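Local coordinates for alpha-fucosidase GH29 (PDB 4NI3) that hydrolyses alpha-L-fucosidic bonds as a family 29 glycoside hydrolase, releasing fucose from fucosylated glycans, possibly including the alpha-1,6-linked core fucose of glycoproteins, at the glycan on Asn280. Coordinates in Å, arbitrary orientation; residue numbers count along the deposited sequence, not the author numbering.

The glycan on Asn280. Residues 280, 296-298, 551, 553, 557-559, 581. With NAG (2-acetamido-2-deoxy-beta-D-glucopyranose), chain B; NAG (2-acetamido-2-deoxy-beta-D-glucopyranose), chain C; BMA (beta-D-mannopyranose), chain G; MAN (alpha-D-mannopyranose), chain D; MAN (alpha-D-mannopyranose), chain E; MAN (alpha-D-mannopyranose), chain F.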
ATOM      1  N   ASN A 280      10.624  10.163   3.289  1.00 17.08           N
ATOM      2  CA  ASN A 280       9.311  10.359   2.668  1.00 15.48           C
ATOM      3  C   ASN A 280       9.303  11.572   1.744  1.00 16.08           C
ATOM      4  O   ASN A 280       8.256  11.922   1.167  1.00 17.01           O
ATOM      5  CB  ASN A 280       8.216  10.471   3.748  1.00 15.82           C
ATOM      6  CG  ASN A 280       8.446  11.609   4.732  1.00 15.21           C
ATOM      7  OD1 ASN A 280       8.937  12.676   4.375  1.00 17.09           O
ATOM      8  ND2 ASN A 280       8.094  11.364   5.976  1.00 17.70           N
ATOM      9  N   VAL A 296      -3.755  10.749   5.859  1.00 17.03           N
ATOM     10  CA  VAL A 296      -2.328  11.045   5.998  1.00 16.09           C
ATOM     11  C   VAL A 296      -1.796  11.659   4.715  1.00 15.23           C
ATOM     12  O   VAL A 296      -2.146  11.225   3.602  1.00 15.32           O
ATOM     13  CB  VAL A 296      -1.550   9.774   6.367  1.00 15.98           C
ATOM     14  CG1 VAL A 296      -0.041   9.964   6.235  1.00 18.77           C
ATOM     15  CG2 VAL A 296      -1.878   9.346   7.769  1.00 17.23           C
ATOM     16  N   ARG A 297      -0.968  12.683   4.864  1.00 15.92           N
ATOM     17  CA  ARG A 297      -0.241  13.290   3.756  1.00 15.55           C
ATOM     18  C   ARG A 297       1.218  13.364   4.157  1.00 16.81           C
ATOM     19  O   ARG A 297       1.514  13.696   5.306  1.00 17.37           O
ATOM     20  CB  ARG A 297      -0.785  14.684   3.435  1.00 16.77           C
ATOM     21  CG  ARG A 297      -2.285  14.679   3.148  1.00 18.52           C
ATOM     22  CD  ARG A 297      -2.790  16.049   2.745  1.00 18.76           C
ATOM     23  NE  ARG A 297      -4.218  16.039   2.402  1.00 17.43           N
ATOM     24  CZ  ARG A 297      -4.704  15.628   1.232  1.00 17.71           C
ATOM     25  NH1 ARG A 297      -3.889  15.181   0.279  1.00 18.79           N
ATOM     26  NH2 ARG A 297      -6.013  15.656   1.019  1.00 19.00           N
ATOM     27  N   PRO A 298       2.140  13.124   3.216  1.00 14.21           N
ATOM     28  CA  PRO A 298       1.888  12.926   1.780  1.00 15.59           C
ATOM     29  C   PRO A 298       1.381  11.542   1.451  1.00 14.39           C
ATOM     30  O   PRO A 298       1.259  10.654   2.286  1.00 15.02           O
ATOM     31  CB  PRO A 298       3.257  13.173   1.155  1.00 17.66           C
ATOM     32  CG  PRO A 298       4.227  12.737   2.227  1.00 16.55           C
ATOM     33  CD  PRO A 298       3.581  13.093   3.547  1.00 14.60           C
ATOM     34  N   THR A 551      -3.337  25.546  17.275  1.00 20.15           N
ATOM     35  CA  THR A 551      -2.093  26.236  17.515  1.00 20.99           C
ATOM     36  C   THR A 551      -1.372  26.425  16.189  1.00 20.82           C
ATOM     37  O   THR A 551      -1.064  25.443  15.504  1.00 20.06           O
ATOM     38  CB  THR A 551      -1.224  25.453  18.505  1.00 21.99           C
ATOM     39  OG1 THR A 551      -1.972  25.234  19.709  1.00 25.06           O
ATOM     40  CG2 THR A 551       0.033  26.227  18.815  1.00 24.42           C
ATOM     41  N   PHE A 553       1.910  27.482  14.062  1.00 19.94           N
ATOM     42  CA  PHE A 553       3.347  27.598  14.205  1.00 21.15           C
ATOM     43  C   PHE A 553       3.937  28.274  12.992  1.00 20.70           C
ATOM     44  O   PHE A 553       3.513  27.996  11.875  1.00 19.95           O
ATOM     45  CB  PHE A 553       4.005  26.229  14.348  1.00 18.94           C
ATOM     46  CG  PHE A 553       3.711  25.529  15.633  1.00 21.95           C
ATOM     47  CD1 PHE A 553       2.538  24.808  15.806  1.00 21.56           C
ATOM     48  CD2 PHE A 553       4.625  25.567  16.670  1.00 21.16           C
ATOM     49  CE1 PHE A 553       2.294  24.131  16.988  1.00 24.77           C
ATOM     50  CE2 PHE A 553       4.378  24.891  17.858  1.00 22.11           C
ATOM     51  CZ  PHE A 553       3.211  24.178  18.012  1.00 22.90           C
ATOM     52  N   ARG A 557       7.343  22.484  10.588  1.00 19.61           N
ATOM     53  CA  ARG A 557       6.864  21.279  11.250  1.00 19.21           C
ATOM     54  C   ARG A 557       6.897  21.445  12.789  1.00 18.51           C
ATOM     55  O   ARG A 557       7.697  20.810  13.500  1.00 20.56           O
ATOM     56  CB  ARG A 557       7.691  20.077  10.763  1.00 18.80           C
ATOM     57  CG  ARG A 557       7.181  18.705  11.144  1.00 17.98           C
ATOM     58  CD  ARG A 557       7.970  17.620  10.385  1.00 19.28           C
ATOM     59  NE  ARG A 557       7.550  17.494   8.980  1.00 18.15           N
ATOM     60  CZ  ARG A 557       8.366  17.193   7.980  1.00 19.83           C
ATOM     61  NH1 ARG A 557       9.668  17.023   8.188  1.00 20.94           N
ATOM     62  NH2 ARG A 557       7.883  17.071   6.763  1.00 20.68           N
ATOM     63  N   PHE A 558       6.018  22.323  13.278  1.00 19.32           N
ATOM     64  CA  PHE A 558       5.698  22.484  14.715  1.00 19.91           C
ATOM     65  C   PHE A 558       6.846  23.038  15.542  1.00 18.33           C
ATOM     66  O   PHE A 558       7.012  22.698  16.710  1.00 21.64           O
ATOM     67  CB  PHE A 558       5.172  21.162  15.297  1.00 17.17           C
ATOM     68  CG  PHE A 558       4.327  20.417  14.318  1.00 17.93           C
ATOM     69  CD1 PHE A 558       3.179  21.010  13.790  1.00 18.29           C
ATOM     70  CD2 PHE A 558       4.734  19.175  13.825  1.00 16.40           C
ATOM     71  CE1 PHE A 558       2.423  20.356  12.789  1.00 18.09           C
ATOM     72  CE2 PHE A 558       3.978  18.507  12.834  1.00 18.78           C
ATOM     73  CZ  PHE A 558       2.812  19.104  12.330  1.00 18.03           C
ATOM     74  N   THR A 559       7.592  23.937  14.915  1.00 20.36           N
ATOM     75  CA  THR A 559       8.668  24.694  15.552  1.00 23.09           C
ATOM     76  C   THR A 559       8.411  26.188  15.341  1.00 23.95           C
ATOM     77  O   THR A 559       7.554  26.572  14.536  1.00 24.04           O
ATOM     78  CB  THR A 559      10.042  24.347  14.961  1.00 23.40           C
ATOM     79  OG1 THR A 559      10.032  24.642  13.567  1.00 26.64           O
ATOM     80  CG2 THR A 559      10.370  22.866  15.140  1.00 28.97           C
ATOM     81  N   VAL A 581      -1.390  22.657  14.699  1.00 17.97           N
ATOM     82  CA  VAL A 581      -1.845  21.555  15.544  1.00 18.28           C
ATOM     83  C   VAL A 581      -3.277  21.823  15.992  1.00 19.37           C
ATOM     84  O   VAL A 581      -3.583  22.888  16.540  1.00 20.02           O
ATOM     85  CB  VAL A 581      -0.914  21.366  16.761  1.00 20.21           C
ATOM     86  CG1 VAL A 581      -1.463  20.319  17.734  1.00 19.67           C
ATOM     87  CG2 VAL A 581       0.501  20.998  16.267  1.00 20.42           C
TER
HETATM   88  C1  NAG B   1       8.259  12.344   7.032  1.00 18.05           C
HETATM   89  C2  NAG B   1       7.212  12.292   8.124  1.00 16.82           C
HETATM   90  C3  NAG B   1       7.480  13.390   9.153  1.00 15.97           C
HETATM   91  C4  NAG B   1       8.924  13.308   9.650  1.00 17.83           C
HETATM   92  C5  NAG B   1       9.887  13.259   8.468  1.00 19.10           C
HETATM   93  C6  NAG B   1      11.339  13.083   8.848  1.00 21.62           C
HETATM   94  C7  NAG B   1       4.923  11.502   7.780  1.00 17.31           C
HETATM   95  C8  NAG B   1       3.603  11.758   7.119  1.00 19.71           C
HETATM   96  N2  NAG B   1       5.872  12.415   7.564  1.00 17.25           N
HETATM   97  O3  NAG B   1       6.577  13.206  10.238  1.00 18.72           O
HETATM   98  O4  NAG B   1       9.275  14.488  10.366  1.00 17.92           O
HETATM   99  O5  NAG B   1       9.542  12.169   7.604  1.00 18.75           O
HETATM  100  O6  NAG B   1      11.550  11.886   9.581  1.00 33.26           O
HETATM  101  O7  NAG B   1       5.110  10.522   8.496  1.00 21.64           O
HETATM  102  C1  NAG C   2       9.274  14.361  11.763  1.00 18.59           C
HETATM  103  C2  NAG C   2      10.215  15.435  12.304  1.00 18.73           C
HETATM  104  C3  NAG C   2      10.136  15.514  13.830  1.00 18.83           C
HETATM  105  C4  NAG C   2       8.689  15.647  14.285  1.00 20.91           C
HETATM  106  C5  NAG C   2       7.863  14.524  13.670  1.00 19.30           C
HETATM  107  C6  NAG C   2       6.395  14.586  14.021  1.00 18.83           C
HETATM  108  C7  NAG C   2      12.194  15.940  10.964  1.00 21.26           C
HETATM  109  C8  NAG C   2      13.607  15.554  10.640  1.00 24.58           C
HETATM  110  N2  NAG C   2      11.580  15.188  11.881  1.00 20.75           N
HETATM  111  O3  NAG C   2      10.918  16.611  14.291  1.00 20.51           O
HETATM  112  O4  NAG C   2       8.632  15.487  15.695  1.00 19.34           O
HETATM  113  O5  NAG C   2       7.960  14.594  12.240  1.00 17.84           O
HETATM  114  O6  NAG C   2       5.824  15.851  13.709  1.00 19.56           O
HETATM  115  O7  NAG C   2      11.629  16.874  10.411  1.00 22.42           O
HETATM  116  C1  BMA G   3       8.082  16.612  16.337  1.00 19.01           C
HETATM  117  C2  BMA G   3       7.623  16.130  17.717  1.00 17.13           C
HETATM  118  C3  BMA G   3       7.229  17.328  18.541  1.00 19.83           C
HETATM  119  C4  BMA G   3       8.329  18.396  18.547  1.00 19.85           C
HETATM  120  C5  BMA G   3       8.694  18.808  17.105  1.00 20.09           C
HETATM  121  C6  BMA G   3       9.851  19.809  17.022  1.00 24.65           C
HETATM  122  O2  BMA G   3       8.712  15.464  18.368  1.00 19.54           O
HETATM  123  O3  BMA G   3       6.916  16.931  19.896  1.00 18.60           O
HETATM  124  O4  BMA G   3       7.884  19.543  19.275  1.00 21.89           O
HETATM  125  O5  BMA G   3       9.099  17.627  16.401  1.00 20.88           O
HETATM  126  O6  BMA G   3      10.998  19.293  17.710  1.00 28.36           O
HETATM  127  C1  MAN D   4       5.581  17.139  20.151  1.00 16.64           C
HETATM  128  C2  MAN D   4       5.351  17.033  21.667  1.00 20.16           C
HETATM  129  C3  MAN D   4       5.538  15.580  22.069  1.00 18.39           C
HETATM  130  C4  MAN D   4       4.657  14.631  21.263  1.00 20.15           C
HETATM  131  C5  MAN D   4       4.962  14.819  19.799  1.00 23.78           C
HETATM  132  C6  MAN D   4       4.021  14.025  18.928  1.00 28.36           C
HETATM  133  O2  MAN D   4       3.982  17.292  21.997  1.00 22.31           O
HETATM  134  O3  MAN D   4       5.248  15.432  23.478  1.00 21.22           O
HETATM  135  O4  MAN D   4       4.987  13.287  21.596  1.00 22.56           O
HETATM  136  O5  MAN D   4       4.760  16.213  19.477  1.00 21.87           O
HETATM  137  O6  MAN D   4       4.500  14.110  17.584  1.00 32.40           O
HETATM  138  C1  MAN E   5       3.583  18.652  22.086  1.00 30.85           C
HETATM  139  C2  MAN E   5       2.234  18.669  22.831  1.00 29.47           C
HETATM  140  C3  MAN E   5       1.174  17.950  21.984  1.00 36.62           C
HETATM  141  C4  MAN E   5       1.085  18.583  20.580  1.00 35.82           C
HETATM  142  C5  MAN E   5       2.491  18.669  19.944  1.00 28.49           C
HETATM  143  C6  MAN E   5       2.526  19.503  18.678  1.00 34.82           C
HETATM  144  O2  MAN E   5       1.748  19.973  22.928  1.00 34.11           O
HETATM  145  O3  MAN E   5      -0.123  17.966  22.594  1.00 35.91           O
HETATM  146  O4  MAN E   5       0.248  17.789  19.749  1.00 31.94           O
HETATM  147  O5  MAN E   5       3.432  19.284  20.846  1.00 29.28           O
HETATM  148  O6  MAN E   5       3.452  18.896  17.795  1.00 33.44           O
HETATM  149  C1  MAN F   6       2.415  20.717  23.967  1.00 48.58           C
HETATM  150  C2  MAN F   6       1.383  21.674  24.566  1.00 56.73           C
HETATM  151  C3  MAN F   6       0.921  22.627  23.455  1.00 49.18           C
HETATM  152  C4  MAN F   6       2.124  23.369  22.816  1.00 47.51           C
HETATM  153  C5  MAN F   6       3.240  22.377  22.396  1.00 50.64           C
HETATM  154  C6  MAN F   6       4.538  23.083  22.007  1.00 41.36           C
HETATM  155  O2  MAN F   6       1.973  22.502  25.581  1.00 49.58           O
HETATM  156  O3  MAN F   6      -0.044  23.564  23.910  1.00 50.00           O
HETATM  157  O4  MAN F   6       1.693  24.102  21.672  1.00 34.98           O
HETATM  158  O5  MAN F   6       3.529  21.432  23.489  1.00 56.41           O
HETATM  159  O6  MAN F   6       5.379  22.151  21.336  1.00 37.11           O
HETATM  160  O   HOH W   1      11.507  11.035   5.949  1.00 22.81           O
HETATM  161  O   HOH W   2       5.771  21.128  18.647  1.00 24.18           O
HETATM  162  O   HOH W   3       9.931  19.095  13.338  1.00 24.57           O
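The guanidinium of Arg557 lies with one face over the first sugar of this N-linked high-mannose-type glycan, C3 of NAG (chain B) sitting 4.0 Å above its plane, over the centre. At its edge NH1 donates, within the plane, to the acetamide oxygen O7 of NAG (chain C) at 3.0 Å, 149° at the hydrogen. CG of Arg557 stands anti to the backbone N (chi1 -169°) and the side chain bends at chi3, -77°, so Arg557 CD also packs 3.7 Å from C2 of NAG (chain C). The Phe553 ring carries CA of Phe558 on one face, near the rim. Phe558 itself, a loop residue with positive phi, brings CE2 of its ring to 3.4 Å from the hydroxymethyl O6 of NAG (chain C).

The glycan is rooted at Asn280, whose amide ND2 is bonded to C1 of NAG (chain B). Water 1 links the Asn280 backbone N to the ring oxygen O5 of NAG (chain B), whose acetamide methyl C8 rests 3.8 Å from CD of Pro298. Further out, CG2 of Thr559 touches C6 of BMA at 3.6 Å, and CG2 of Val581, on strand 579-584, meets C6 of MAN (chain E) at 3.5 Å. Water 2 ties the Phe558 carbonyl to O4 of BMA, while water 3 joins the Arg557 carbonyl to O3 of NAG (chain C). MAN (chain D) barely touches protein, and the outermost modelled MAN (chain F) is poorly ordered.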